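Local coordinates for legionella ubiquitin-specific protease A domain-containing protein (Legionella pneumophila subsp. pneumophila, PDB 5DGG) that is of unknown catalytic activity but probably acts as a LupA-family ubiquitin-specific protease, and may serve as a metaeffector during intracellular infection, at residues Q19-V24 / E51-M56; L28-S33 / I57-G62; V67-P72 / T79-E84; L83-P88 / V96-V101. All coordinates share one frame; numbering follows the deposited sequence.

Contact 1: residues Q19-V24 / E51-M56; sequences QGRIVV and EVHYIM
Arg-21 O takes two backbone N-H groups at once: His-53 N at 2.8 Å, in the carbonyl plane on a lone pair, and Tyr-54 N at 3.0 Å, close to the line of the C=O bond. This double grip starts the parallel pairing of strands 22-24 and 54-56, which goes on with Val-23 N to Tyr-54 O and Met-56 N to Val-23 O, each 2.8 Å. With CG between its backbone N and carbonyl carbon (chi1 60°) and a bend at chi3, Arg-21 lays its guanidinium flat on the His-53 ring, planes 20° apart, Arg-21 NH2 3.4 Å from His-53 CG over one face of the imidazole. Nearly perpendicular to the Tyr-54 ring, at 86°, it brings NH1 to 3.7 Å from Tyr-54 CE2. A water accepts from Arg-21 NE and gives a weak bond back to Glu-51 O. Ile-22 CG1 rests by Tyr-54 CD2 at 3.8 Å and Val-24 CG2 meets Met-56 SD; on the other face Val-23 CG2 touches Val-52 CG2 at 3.9 Å. Helix 132-146 lies against Ile-22 and Met-56, helix 33-47 against Val-23 and Ile-55. With a cation stacked on it, the His-53 imidazole would be expected to favour its neutral form.

Contact 2: residues L28-S33 / I57-G62; sequences LNRYDS and IPVGPG
Asn-29 carries CG anti to its backbone N (chi1 -178°) and Tyr-31 carries CG anti to its carbonyl carbon (chi1 -64°); Asn-29 by its amide and Tyr-31 by a ring edge both meet Pro-61 CD. Asn-29 OD1 lies 3.6 Å from Pro-61 CD, while Tyr-31 CD2 comes equally near to it, the proline carbon sitting at the ring edge close to the ring plane. The same OD1 is tied down from its own side of the contact. It accepts from Tyr-31 N at 2.9 Å in the carbonyl plane, an Asx turn, and from Asp-32 N at 3.2 Å, a donor standing 57° out of that plane. These two bonds hold OD1 in place at the type I turn from Asn-29 to Asp-32. A cis peptide bond precedes Pro-61, at the end of strand 57-60 and against the turn that follows strand 28-29.

Up to that point the two run parallel: Leu-28 N bonds Pro-58 O at 3.0 Å, Gly-60 N returns to Leu-28 O at 2.9 Å, and Arg-30 N reaches Gly-60 O at 2.9 Å. Arg-30 CG also packs against Gly-60 O. Buried beside the backbone, CG and CD1 of Leu-28 share Ile-57 CG2 at 3.8 Å.

Asp-32 is the N-cap of helix 33-47, whose Ser-35 OG bonds Asn-29 N, so this is where strand 22-29 hands over to the helix of a beta-alpha-beta unit. Leu-28 packs on Ile-39 of that helix and on Tyr-100 and Leu-104 of helix 98-108, while strand 65-70 flanks strand 54-60 on its other side.

Contact 3: residues V67-P72 / T79-E84; sequences VYLSKP and TAYDLE
Tyr-68 and Glu-84 form one of two antiparallel hydrogen-bonded pairs: Tyr-68 N to Glu-84 O is 2.9 Å and Glu-84 N to Tyr-68 O is 2.8 Å. Ser-70 and Asp-82 form the other, with Ser-70 N to Asp-82 O at 2.8 Å and Asp-82 N to Ser-70 O at 2.9 Å, the latter more bent at the hydrogen (148°). Leu-69 and Leu-83 face each other between them as a non-hydrogen-bonded pair. CA-H groups add weaker contacts, such as Val-67 CA to Glu-84 O at 3.4 Å.

Together the segments are the two arms of a beta hairpin, strands 65-70 and 81-86, inner strands of the mixed sheet, with strand 54-60 beyond the first arm and strand 115-120 beyond the second.

Among packed groups, Val-67 CG1 and Leu-83 CD1 meet at 3.7 Å on the face covered by helix 98-108; Leu-83 holds CG anti to its backbone N, and a chi2 of 66° brings CD1 to the valine. Tyr-68 CD2 brushes CG and CD of the extended Glu-84 chain, ring and carboxylate planes 58° apart. Lys-71 and Tyr-81 lie side by side, pointing the same way, Lys-71 CG 4.1 Å from Tyr-81 CE1. Pro-72 packs at this end, CB on Ala-80 O and CG on Thr-79 O, each at 3.6 Å.

The polar ends find partners elsewhere. The buried carboxylate of Glu-84 is satisfied by a salt bridge from OE1 to Lys-143 and hydrogen bonds from OE2 to Tyr-139 and Thr-120, while Tyr-68 OH bonds Ser-140. Lys-71 NZ bonds the carbonyls of Asp-46 and Val-47 at the end of helix 33-47.

Contact 4: residues L83-P88 / V96-V101; sequences LELFDP and VLDDYV
Leu-83 and Leu-85, two residues apart on one strand, point toward the start of helix 98-108 and meet it through their own side chains, without a hydrogen bond across the segments. The apolar contacts centre on Val-101, which uses a different methyl for each leucine. Its CG1, anti to the backbone N (chi1 -177°), presses on Leu-83 CD2 at 3.5 Å, tighter than usual carbon contact. Its CG2 touches Leu-85 CD2 at 4.0 Å, the two side chains sliding past each other in opposite directions. The second methyl of Leu-85 goes to the residues before: CD1 rests 4.1 Å from Leu-97 CB. Leu-97 and Val-101, joined by the bond from Val-101 N to Leu-97 O at 2.9 Å, thus present to the leucines residues spaced by four, at the start of the helix.

One polar atom enters this apolar patch. Asp-98 starts away from the strand at CB, yet its carboxylate comes back, bringing OD1 to 3.1 Å from Leu-85 CD1. The methyl lies beside an oxygen that already has a hydrogen-bond partner, His-119 NE2 on strand 115-120.

Past the leucines, Asp-87 turns to other company: OD1 bonds His-63 NE2 and OD2 makes a salt bridge with Arg-65, while Pro-88 touches Cys-132 at the head of helix 132-146. This may reflect a His-Asp-Cys site as in cysteine proteases of clan CA, though the catalytic residues are not established here. The leucine contact itself is the strand-to-helix packing of a beta-alpha-beta unit, strand 81-86, helix 98-108 and strand 115-120.

In the fold
Contacts 1 and 2 hold the same two strands, 22-29 and 54-60, at places whose centres are about 20 Å apart, and both are only partly buried: the first starts the parallel pairing with an arginine-histidine stack, the second ends it with an Asx turn and a cis proline. Contact 3, also partly buried, continues the sheet antiparallel; Ile-55 O to Leu-69 N joins it to contact 1 at 2.8 Å, and Ile-57 N to Val-67 O to contact 2. Contact 4 is the buried one, sharing Leu-83 and Glu-84 with contact 3. There backbone pairing gives way to methyl packing between sheet and helix, and Tyr-100 of that helix reaches Leu-28 in contact 2.

Contact 1: residues Q19-V24 / E51-M56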
loop_
_atom_site.group_PDB
_atom_site.type_symbol
_atom_site.label_atom_id
_atom_site.label_comp_id
_atom_site.label_asym_id
_atom_site.label_seq_id
_atom_site.Cartn_x
_atom_site.Cartn_y
_atom_site.Cartn_z
ATOM N N GLN A 19 10.825 -2.099 -8.026
ATOM C CA GLN A 19 11.882 -1.692 -8.927
ATOM C C GLN A 19 13.017 -1.053 -8.126
ATOM O O GLN A 19 12.805 -0.113 -7.390
ATOM C CB GLN A 19 11.375 -0.762 -10.047
ATOM C CG GLN A 19 12.029 -0.991 -11.441
ATOM C CD GLN A 19 11.582 -2.296 -12.217
ATOM O OE1 GLN A 19 10.421 -2.436 -12.623
ATOM N NE2 GLN A 19 12.510 -3.234 -12.406
ATOM N N GLY A 20 14.197 -1.632 -8.251
ATOM C CA GLY A 20 15.384 -1.128 -7.602
ATOM C C GLY A 20 15.173 -1.063 -6.101
ATOM O O GLY A 20 14.716 -2.031 -5.482
ATOM N N ARG A 21 15.412 0.109 -5.532
ATOM C CA ARG A 21 15.399 0.260 -4.065
ATOM C C ARG A 21 13.972 0.272 -3.453
ATOM O O ARG A 21 13.805 0.407 -2.255
ATOM C CB ARG A 21 16.179 1.505 -3.686
ATOM C CG ARG A 21 15.663 2.801 -4.259
ATOM C CD ARG A 21 16.815 3.832 -4.366
ATOM N NE ARG A 21 17.457 4.060 -3.073
ATOM C CZ ARG A 21 17.150 5.047 -2.208
ATOM N NH1 ARG A 21 16.247 5.987 -2.489
ATOM N NH2 ARG A 21 17.798 5.121 -1.060
ATOM N N ILE A 22 12.957 0.139 -4.281
ATOM C CA ILE A 22 11.574 0.107 -3.822
ATOM C C ILE A 22 11.033 -1.287 -4.008
ATOM O O ILE A 22 10.963 -1.801 -5.167
ATOM C CB ILE A 22 10.683 1.088 -4.602
ATOM C CG1 ILE A 22 11.204 2.514 -4.490
ATOM C CG2 ILE A 22 9.218 1.008 -4.143
ATOM C CD1 ILE A 22 10.679 3.466 -5.543
ATOM N N VAL A 23 10.644 -1.918 -2.915
ATOM C CA VAL A 23 9.954 -3.196 -3.010
ATOM C C VAL A 23 8.469 -3.036 -2.793
ATOM O O VAL A 23 8.053 -2.371 -1.855
ATOM C CB VAL A 23 10.500 -4.183 -1.992
ATOM C CG1 VAL A 23 9.661 -5.463 -1.897
ATOM C CG2 VAL A 23 11.955 -4.491 -2.323
ATOM N N VAL A 24 7.664 -3.713 -3.619
ATOM C CA VAL A 24 6.247 -3.760 -3.436
ATOM C C VAL A 24 5.919 -5.220 -3.185
ATOM O O VAL A 24 6.108 -6.082 -4.053
ATOM C CB VAL A 24 5.454 -3.193 -4.646
ATOM C CG1 VAL A 24 3.932 -3.229 -4.361
ATOM C CG2 VAL A 24 5.930 -1.800 -4.982
ATOM N N GLU A 51 20.338 -2.581 -0.146
ATOM C CA GLU A 51 19.914 -2.060 -1.448
ATOM C C GLU A 51 18.417 -1.616 -1.497
ATOM O O GLU A 51 18.021 -0.905 -2.417
ATOM C CB GLU A 51 20.155 -3.100 -2.542
ATOM C CG GLU A 51 21.605 -3.607 -2.665
ATOM C CD GLU A 51 21.747 -5.116 -2.431
ATOM O OE1 GLU A 51 20.786 -5.893 -2.706
ATOM O OE2 GLU A 51 22.839 -5.531 -1.975
ATOM N N VAL A 52 17.625 -2.094 -0.541
ATOM C CA VAL A 52 16.206 -1.780 -0.418
ATOM C C VAL A 52 16.056 -0.621 0.537
ATOM O O VAL A 52 16.600 -0.644 1.650
ATOM C CB VAL A 52 15.441 -2.978 0.169
ATOM C CG1 VAL A 52 13.998 -2.589 0.493
ATOM C CG2 VAL A 52 15.506 -4.135 -0.790
ATOM N N HIS A 53 15.342 0.411 0.098
ATOM C CA HIS A 53 15.097 1.545 0.949
ATOM C C HIS A 53 13.616 1.757 1.299
ATOM O O HIS A 53 13.306 2.362 2.318
ATOM C CB HIS A 53 15.614 2.801 0.308
ATOM C CG HIS A 53 15.675 3.914 1.272
ATOM N ND1 HIS A 53 16.704 4.049 2.177
ATOM C CD2 HIS A 53 14.776 4.875 1.572
ATOM C CE1 HIS A 53 16.470 5.105 2.940
ATOM N NE2 HIS A 53 15.294 5.606 2.605
ATOM N N TYR A 54 12.719 1.281 0.446
ATOM C CA TYR A 54 11.292 1.421 0.670
ATOM C C TYR A 54 10.602 0.073 0.464
ATOM O O TYR A 54 10.965 -0.686 -0.421
ATOM C CB TYR A 54 10.674 2.403 -0.282
ATOM C CG TYR A 54 11.286 3.740 -0.281
ATOM C CD1 TYR A 54 10.879 4.668 0.641
ATOM C CD2 TYR A 54 12.236 4.116 -1.235
ATOM C CE1 TYR A 54 11.419 5.916 0.690
ATOM C CE2 TYR A 54 12.812 5.403 -1.191
ATOM C CZ TYR A 54 12.349 6.298 -0.236
ATOM O OH TYR A 54 12.813 7.608 -0.072
ATOM N N ILE A 55 9.604 -0.220 1.306
ATOM C CA ILE A 55 8.800 -1.448 1.208
ATOM C C ILE A 55 7.331 -1.055 1.317
ATOM O O ILE A 55 6.971 -0.426 2.286
ATOM C CB ILE A 55 9.157 -2.455 2.312
ATOM C CG1 ILE A 55 10.645 -2.796 2.282
ATOM C CG2 ILE A 55 8.350 -3.708 2.079
ATOM C CD1 ILE A 55 11.207 -3.630 3.414
ATOM N N MET A 56 6.521 -1.384 0.307
ATOM C CA MET A 56 5.087 -1.168 0.314
ATOM C C MET A 56 4.323 -2.484 0.502
ATOM O O MET A 56 4.652 -3.519 -0.095
ATOM C CB MET A 56 4.589 -0.579 -0.991
ATOM C CG MET A 56 5.402 0.527 -1.609
ATOM S SD MET A 56 4.320 1.215 -2.886
ATOM C CE MET A 56 5.406 2.478 -3.402
HETATM O O HOH W 1 19.163 2.249 -1.823
#

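Contact 2: residues L28-S33 / I57-G62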
loop_
_atom_site.group_PDB
_atom_site.type_symbol
_atom_site.label_atom_id
_atom_site.label_comp_id
_atom_site.label_asym_id
_atom_site.label_seq_id
_atom_site.Cartn_x
_atom_site.Cartn_y
_atom_site.Cartn_z
ATOM N N LEU A 28 -1.326 -8.870 1.504
ATOM C CA LEU A 28 -1.373 -9.524 2.801
ATOM C C LEU A 28 -2.826 -9.580 3.251
ATOM O O LEU A 28 -3.558 -8.619 3.086
ATOM C CB LEU A 28 -0.609 -8.745 3.852
ATOM C CG LEU A 28 0.790 -9.049 4.170
ATOM C CD1 LEU A 28 1.150 -8.241 5.416
ATOM C CD2 LEU A 28 0.961 -10.560 4.372
ATOM N N ASN A 29 -3.224 -10.703 3.831
ATOM C CA ASN A 29 -4.544 -10.849 4.408
ATOM C C ASN A 29 -4.409 -10.800 5.926
ATOM O O ASN A 29 -3.935 -11.761 6.555
ATOM C CB ASN A 29 -5.081 -12.221 3.988
ATOM C CG ASN A 29 -6.447 -12.463 4.469
ATOM O OD1 ASN A 29 -6.818 -12.147 5.605
ATOM N ND2 ASN A 29 -7.261 -12.984 3.572
ATOM N N ARG A 30 -4.889 -9.734 6.538
ATOM C CA ARG A 30 -4.655 -9.521 7.973
ATOM C C ARG A 30 -5.422 -10.460 8.860
ATOM O O ARG A 30 -5.084 -10.594 10.029
ATOM C CB ARG A 30 -4.954 -8.084 8.403
ATOM C CG ARG A 30 -6.378 -7.666 8.311
ATOM C CD ARG A 30 -6.543 -6.142 8.548
ATOM N NE ARG A 30 -6.861 -5.954 9.960
ATOM C CZ ARG A 30 -8.047 -5.605 10.434
ATOM N NH1 ARG A 30 -9.051 -5.277 9.613
ATOM N NH2 ARG A 30 -8.215 -5.540 11.747
ATOM N N TYR A 31 -6.432 -11.146 8.321
ATOM C CA TYR A 31 -7.180 -12.161 9.115
ATOM C C TYR A 31 -6.572 -13.545 9.152
ATOM O O TYR A 31 -6.821 -14.315 10.085
ATOM C CB TYR A 31 -8.586 -12.269 8.598
ATOM C CG TYR A 31 -9.283 -10.973 8.822
ATOM C CD1 TYR A 31 -9.599 -10.579 10.098
ATOM C CD2 TYR A 31 -9.598 -10.164 7.797
ATOM C CE1 TYR A 31 -10.212 -9.368 10.331
ATOM C CE2 TYR A 31 -10.208 -8.947 8.014
ATOM C CZ TYR A 31 -10.492 -8.556 9.296
ATOM O OH TYR A 31 -11.130 -7.366 9.578
ATOM N N ASP A 32 -5.799 -13.871 8.139
ATOM C CA ASP A 32 -5.220 -15.189 7.977
ATOM C C ASP A 32 -3.778 -15.191 8.550
ATOM O O ASP A 32 -2.868 -14.621 7.984
ATOM C CB ASP A 32 -5.203 -15.543 6.485
ATOM C CG ASP A 32 -4.620 -16.906 6.189
ATOM O OD1 ASP A 32 -4.464 -17.217 5.005
ATOM O OD2 ASP A 32 -4.297 -17.672 7.117
ATOM N N SER A 33 -3.599 -15.827 9.698
ATOM C CA SER A 33 -2.310 -15.835 10.362
ATOM C C SER A 33 -1.233 -16.398 9.426
ATOM O O SER A 33 -0.064 -15.976 9.481
ATOM C CB SER A 33 -2.380 -16.653 11.653
ATOM O OG SER A 33 -2.959 -17.925 11.405
ATOM N N ILE A 57 3.243 -2.443 1.233
ATOM C CA ILE A 57 2.391 -3.648 1.371
ATOM C C ILE A 57 0.945 -3.286 1.240
ATOM O O ILE A 57 0.454 -2.467 2.001
ATOM C CB ILE A 57 2.583 -4.377 2.748
ATOM C CG1 ILE A 57 4.053 -4.473 3.134
ATOM C CG2 ILE A 57 1.931 -5.771 2.672
ATOM C CD1 ILE A 57 4.334 -5.206 4.449
ATOM N N PRO A 58 0.220 -3.885 0.278
ATOM C CA PRO A 58 -1.204 -3.705 0.323
ATOM C C PRO A 58 -1.862 -4.675 1.289
ATOM O O PRO A 58 -1.633 -5.865 1.202
ATOM C CB PRO A 58 -1.638 -3.954 -1.118
ATOM C CG PRO A 58 -0.554 -4.866 -1.685
ATOM C CD PRO A 58 0.632 -4.820 -0.788
ATOM N N VAL A 59 -2.651 -4.177 2.221
ATOM C CA VAL A 59 -3.183 -5.032 3.288
ATOM C C VAL A 59 -4.704 -5.062 3.233
ATOM O O VAL A 59 -5.373 -4.035 3.340
ATOM C CB VAL A 59 -2.740 -4.574 4.672
ATOM C CG1 VAL A 59 -3.292 -5.475 5.764
ATOM C CG2 VAL A 59 -1.229 -4.532 4.750
ATOM N N GLY A 60 -5.232 -6.256 3.049
ATOM C CA GLY A 60 -6.657 -6.455 3.047
ATOM C C GLY A 60 -7.065 -7.594 3.946
ATOM O O GLY A 60 -6.440 -7.840 4.938
ATOM N N PRO A 61 -8.151 -8.292 3.588
ATOM C CA PRO A 61 -8.914 -8.052 2.375
ATOM C C PRO A 61 -10.070 -7.163 2.718
ATOM O O PRO A 61 -10.168 -6.673 3.851
ATOM C CB PRO A 61 -9.380 -9.456 2.012
ATOM C CG PRO A 61 -9.703 -10.029 3.345
ATOM C CD PRO A 61 -8.734 -9.415 4.341
ATOM N N GLY A 62 -10.931 -6.895 1.754
ATOM C CA GLY A 62 -12.052 -6.029 2.034
ATOM C C GLY A 62 -11.720 -4.557 2.020
ATOM O O GLY A 62 -11.575 -4.008 0.968
#

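Contact 3: residues V67-P72 / T79-E84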
loop_
_atom_site.group_PDB
_atom_site.type_symbol
_atom_site.label_atom_id
_atom_site.label_comp_id
_atom_site.label_asym_id
_atom_site.label_seq_id
_atom_site.Cartn_x
_atom_site.Cartn_y
_atom_site.Cartn_z
ATOM N N VAL A 67 0.521 0.061 3.542
ATOM C CA VAL A 67 1.595 0.186 4.470
ATOM C C VAL A 67 2.862 0.557 3.719
ATOM O O VAL A 67 3.256 -0.161 2.766
ATOM C CB VAL A 67 1.810 -1.166 5.176
ATOM C CG1 VAL A 67 3.056 -1.147 6.052
ATOM C CG2 VAL A 67 0.583 -1.538 5.942
ATOM N N TYR A 68 3.515 1.626 4.137
ATOM C CA TYR A 68 4.724 2.149 3.471
ATOM C C TYR A 68 5.840 2.324 4.472
ATOM O O TYR A 68 5.769 3.199 5.354
ATOM C CB TYR A 68 4.437 3.460 2.701
ATOM C CG TYR A 68 3.200 3.315 1.907
ATOM C CD1 TYR A 68 3.259 2.789 0.647
ATOM C CD2 TYR A 68 1.959 3.695 2.413
ATOM C CE1 TYR A 68 2.127 2.580 -0.085
ATOM C CE2 TYR A 68 0.820 3.486 1.696
ATOM C CZ TYR A 68 0.904 2.910 0.455
ATOM O OH TYR A 68 -0.214 2.736 -0.337
ATOM N N LEU A 69 6.862 1.484 4.338
ATOM C CA LEU A 69 8.027 1.518 5.216
ATOM C C LEU A 69 9.191 2.181 4.501
ATOM O O LEU A 69 9.526 1.806 3.358
ATOM C CB LEU A 69 8.428 0.088 5.646
ATOM C CG LEU A 69 9.622 -0.075 6.601
ATOM C CD1 LEU A 69 9.357 0.446 8.007
ATOM C CD2 LEU A 69 10.028 -1.541 6.721
ATOM N N SER A 70 9.781 3.155 5.161
ATOM C CA SER A 70 10.932 3.895 4.690
ATOM C C SER A 70 12.042 3.664 5.677
ATOM O O SER A 70 11.871 3.840 6.898
ATOM C CB SER A 70 10.660 5.416 4.627
ATOM O OG SER A 70 9.624 5.692 3.762
ATOM N N LYS A 71 13.204 3.274 5.178
ATOM C CA LYS A 71 14.395 3.080 6.031
ATOM C C LYS A 71 15.046 4.381 6.421
ATOM O O LYS A 71 14.779 5.445 5.799
ATOM C CB LYS A 71 15.389 2.206 5.297
ATOM C CG LYS A 71 14.926 0.797 5.218
ATOM C CD LYS A 71 16.051 -0.092 4.761
ATOM C CE LYS A 71 15.516 -1.433 4.384
ATOM N NZ LYS A 71 16.675 -2.287 4.006
ATOM N N PRO A 72 15.923 4.343 7.463
ATOM C CA PRO A 72 16.544 5.627 7.904
ATOM C C PRO A 72 17.441 6.319 6.850
ATOM O O PRO A 72 18.128 5.644 6.085
ATOM C CB PRO A 72 17.347 5.235 9.161
ATOM C CG PRO A 72 17.457 3.742 9.142
ATOM C CD PRO A 72 16.354 3.193 8.283
ATOM N N THR A 79 18.556 5.764 12.491
ATOM C CA THR A 79 18.309 4.403 13.001
ATOM C C THR A 79 16.861 3.855 12.809
ATOM O O THR A 79 16.702 2.691 12.454
ATOM C CB THR A 79 18.655 4.265 14.513
ATOM O OG1 THR A 79 19.828 5.019 14.831
ATOM C CG2 THR A 79 18.896 2.791 14.897
ATOM N N ALA A 80 15.816 4.665 13.056
ATOM C CA ALA A 80 14.438 4.149 12.991
ATOM C C ALA A 80 13.780 4.166 11.581
ATOM O O ALA A 80 14.154 4.924 10.712
ATOM C CB ALA A 80 13.549 4.836 14.028
ATOM N N TYR A 81 12.811 3.269 11.405
ATOM C CA TYR A 81 12.078 3.057 10.208
ATOM C C TYR A 81 10.795 3.892 10.309
ATOM O O TYR A 81 10.139 3.853 11.358
ATOM C CB TYR A 81 11.676 1.599 10.150
ATOM C CG TYR A 81 12.840 0.587 10.166
ATOM C CD1 TYR A 81 13.346 0.077 8.988
ATOM C CD2 TYR A 81 13.382 0.134 11.348
ATOM C CE1 TYR A 81 14.413 -0.823 8.969
ATOM C CE2 TYR A 81 14.446 -0.793 11.341
ATOM C CZ TYR A 81 14.962 -1.253 10.130
ATOM O OH TYR A 81 16.012 -2.152 10.137
ATOM N N ASP A 82 10.443 4.614 9.244
ATOM C CA ASP A 82 9.179 5.318 9.139
ATOM C C ASP A 82 8.160 4.385 8.598
ATOM O O ASP A 82 8.383 3.746 7.564
ATOM C CB ASP A 82 9.294 6.552 8.204
ATOM C CG ASP A 82 9.646 7.823 8.924
ATOM O OD1 ASP A 82 10.231 7.748 10.038
ATOM O OD2 ASP A 82 9.319 8.926 8.360
ATOM N N LEU A 83 7.021 4.289 9.258
ATOM C CA LEU A 83 5.982 3.417 8.840
ATOM C C LEU A 83 4.666 4.218 8.630
ATOM O O LEU A 83 4.042 4.690 9.605
ATOM C CB LEU A 83 5.802 2.393 9.940
ATOM C CG LEU A 83 4.782 1.341 9.695
ATOM C CD1 LEU A 83 5.244 0.455 8.535
ATOM C CD2 LEU A 83 4.492 0.575 10.991
ATOM N N GLU A 84 4.290 4.428 7.393
ATOM C CA GLU A 84 3.043 5.142 7.089
ATOM C C GLU A 84 1.925 4.137 6.881
ATOM O O GLU A 84 2.067 3.197 6.081
ATOM C CB GLU A 84 3.194 5.990 5.831
ATOM C CG GLU A 84 1.887 6.594 5.370
ATOM C CD GLU A 84 1.967 7.466 4.114
ATOM O OE1 GLU A 84 3.091 7.684 3.590
ATOM O OE2 GLU A 84 0.880 7.879 3.614
#

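Contact 4: residues L83-P88 / V96-V101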
loop_
_atom_site.group_PDB
_atom_site.type_symbol
_atom_site.label_atom_id
_atom_site.label_comp_id
_atom_site.label_asym_id
_atom_site.label_seq_id
_atom_site.Cartn_x
_atom_site.Cartn_y
_atom_site.Cartn_z
ATOM N N LEU A 83 7.021 4.289 9.258
ATOM C CA LEU A 83 5.982 3.417 8.840
ATOM C C LEU A 83 4.666 4.218 8.630
ATOM O O LEU A 83 4.042 4.690 9.605
ATOM C CB LEU A 83 5.802 2.393 9.940
ATOM C CG LEU A 83 4.782 1.341 9.695
ATOM C CD1 LEU A 83 5.244 0.455 8.535
ATOM C CD2 LEU A 83 4.492 0.575 10.991
ATOM N N GLU A 84 4.290 4.428 7.393
ATOM C CA GLU A 84 3.043 5.142 7.089
ATOM C C GLU A 84 1.925 4.137 6.881
ATOM O O GLU A 84 2.067 3.197 6.081
ATOM C CB GLU A 84 3.194 5.990 5.831
ATOM C CG GLU A 84 1.887 6.594 5.370
ATOM C CD GLU A 84 1.967 7.466 4.114
ATOM O OE1 GLU A 84 3.091 7.684 3.590
ATOM O OE2 GLU A 84 0.880 7.879 3.614
ATOM N N LEU A 85 0.838 4.318 7.605
ATOM C CA LEU A 85 -0.339 3.484 7.511
ATOM C C LEU A 85 -1.492 4.255 6.931
ATOM O O LEU A 85 -1.980 5.189 7.552
ATOM C CB LEU A 85 -0.691 2.953 8.908
ATOM C CG LEU A 85 0.417 2.203 9.659
ATOM C CD1 LEU A 85 -0.013 1.719 11.066
ATOM C CD2 LEU A 85 0.944 1.050 8.855
ATOM N N PHE A 86 -1.875 3.924 5.689
ATOM C CA PHE A 86 -2.846 4.686 4.875
ATOM C C PHE A 86 -4.200 3.978 4.869
ATOM O O PHE A 86 -4.292 2.808 4.545
ATOM C CB PHE A 86 -2.332 4.829 3.435
ATOM C CG PHE A 86 -3.335 5.352 2.459
ATOM C CD1 PHE A 86 -3.596 6.702 2.375
ATOM C CD2 PHE A 86 -4.027 4.475 1.627
ATOM C CE1 PHE A 86 -4.512 7.185 1.454
ATOM C CE2 PHE A 86 -4.919 4.949 0.704
ATOM C CZ PHE A 86 -5.155 6.318 0.608
ATOM N N ASP A 87 -5.236 4.704 5.243
ATOM C CA ASP A 87 -6.582 4.189 5.144
ATOM C C ASP A 87 -7.396 5.105 4.203
ATOM O O ASP A 87 -7.491 6.323 4.430
ATOM C CB ASP A 87 -7.164 4.178 6.545
ATOM C CG ASP A 87 -8.529 3.542 6.615
ATOM O OD1 ASP A 87 -9.333 3.707 5.681
ATOM O OD2 ASP A 87 -8.819 2.895 7.644
ATOM N N PRO A 88 -7.972 4.537 3.118
ATOM C CA PRO A 88 -8.785 5.313 2.186
ATOM C C PRO A 88 -9.865 6.184 2.858
ATOM O O PRO A 88 -10.252 7.222 2.294
ATOM C CB PRO A 88 -9.430 4.230 1.330
ATOM C CG PRO A 88 -8.411 3.149 1.316
ATOM C CD PRO A 88 -7.831 3.153 2.680
ATOM N N VAL A 96 -6.248 0.496 13.090
ATOM C CA VAL A 96 -6.502 -0.923 13.052
ATOM C C VAL A 96 -5.251 -1.719 12.615
ATOM O O VAL A 96 -5.151 -2.913 12.860
ATOM C CB VAL A 96 -7.748 -1.193 12.166
ATOM C CG1 VAL A 96 -7.395 -1.244 10.688
ATOM C CG2 VAL A 96 -8.455 -2.449 12.597
ATOM N N LEU A 97 -4.277 -1.063 11.981
ATOM C CA LEU A 97 -3.051 -1.730 11.558
ATOM C C LEU A 97 -1.868 -1.577 12.483
ATOM O O LEU A 97 -0.854 -2.224 12.227
ATOM C CB LEU A 97 -2.594 -1.275 10.152
ATOM C CG LEU A 97 -3.529 -1.656 8.996
ATOM C CD1 LEU A 97 -2.946 -1.179 7.689
ATOM C CD2 LEU A 97 -3.784 -3.130 8.922
ATOM N N ASP A 98 -1.961 -0.761 13.530
ATOM C CA ASP A 98 -0.771 -0.459 14.350
ATOM C C ASP A 98 -0.168 -1.729 14.930
ATOM O O ASP A 98 1.013 -2.017 14.732
ATOM C CB ASP A 98 -1.072 0.515 15.492
ATOM C CG ASP A 98 -1.372 1.931 15.025
ATOM O OD1 ASP A 98 -1.284 2.244 13.808
ATOM O OD2 ASP A 98 -1.776 2.771 15.872
ATOM N N ASP A 99 -0.991 -2.533 15.603
ATOM C CA ASP A 99 -0.500 -3.733 16.288
ATOM C C ASP A 99 -0.043 -4.771 15.314
ATOM O O ASP A 99 0.960 -5.414 15.545
ATOM C CB ASP A 99 -1.613 -4.369 17.117
ATOM C CG ASP A 99 -1.839 -3.650 18.419
ATOM O OD1 ASP A 99 -0.833 -3.279 19.079
ATOM O OD2 ASP A 99 -3.025 -3.446 18.772
ATOM N N TYR A 100 -0.823 -4.908 14.244
ATOM C CA TYR A 100 -0.583 -5.868 13.192
ATOM C C TYR A 100 0.766 -5.657 12.580
ATOM O O TYR A 100 1.557 -6.606 12.467
ATOM C CB TYR A 100 -1.668 -5.788 12.102
ATOM C CG TYR A 100 -1.492 -6.784 10.975
ATOM C CD1 TYR A 100 -1.764 -8.144 11.181
ATOM C CD2 TYR A 100 -1.058 -6.395 9.718
ATOM C CE1 TYR A 100 -1.609 -9.056 10.150
ATOM C CE2 TYR A 100 -0.892 -7.303 8.692
ATOM C CZ TYR A 100 -1.193 -8.643 8.927
ATOM O OH TYR A 100 -1.031 -9.586 7.963
ATOM N N VAL A 101 1.058 -4.421 12.179
ATOM C CA VAL A 101 2.305 -4.162 11.504
ATOM C C VAL A 101 3.506 -4.179 12.455
ATOM O O VAL A 101 4.589 -4.657 12.074
ATOM C CB VAL A 101 2.294 -2.806 10.741
ATOM C CG1 VAL A 101 3.610 -2.648 10.016
ATOM C CG2 VAL A 101 1.179 -2.820 9.717
#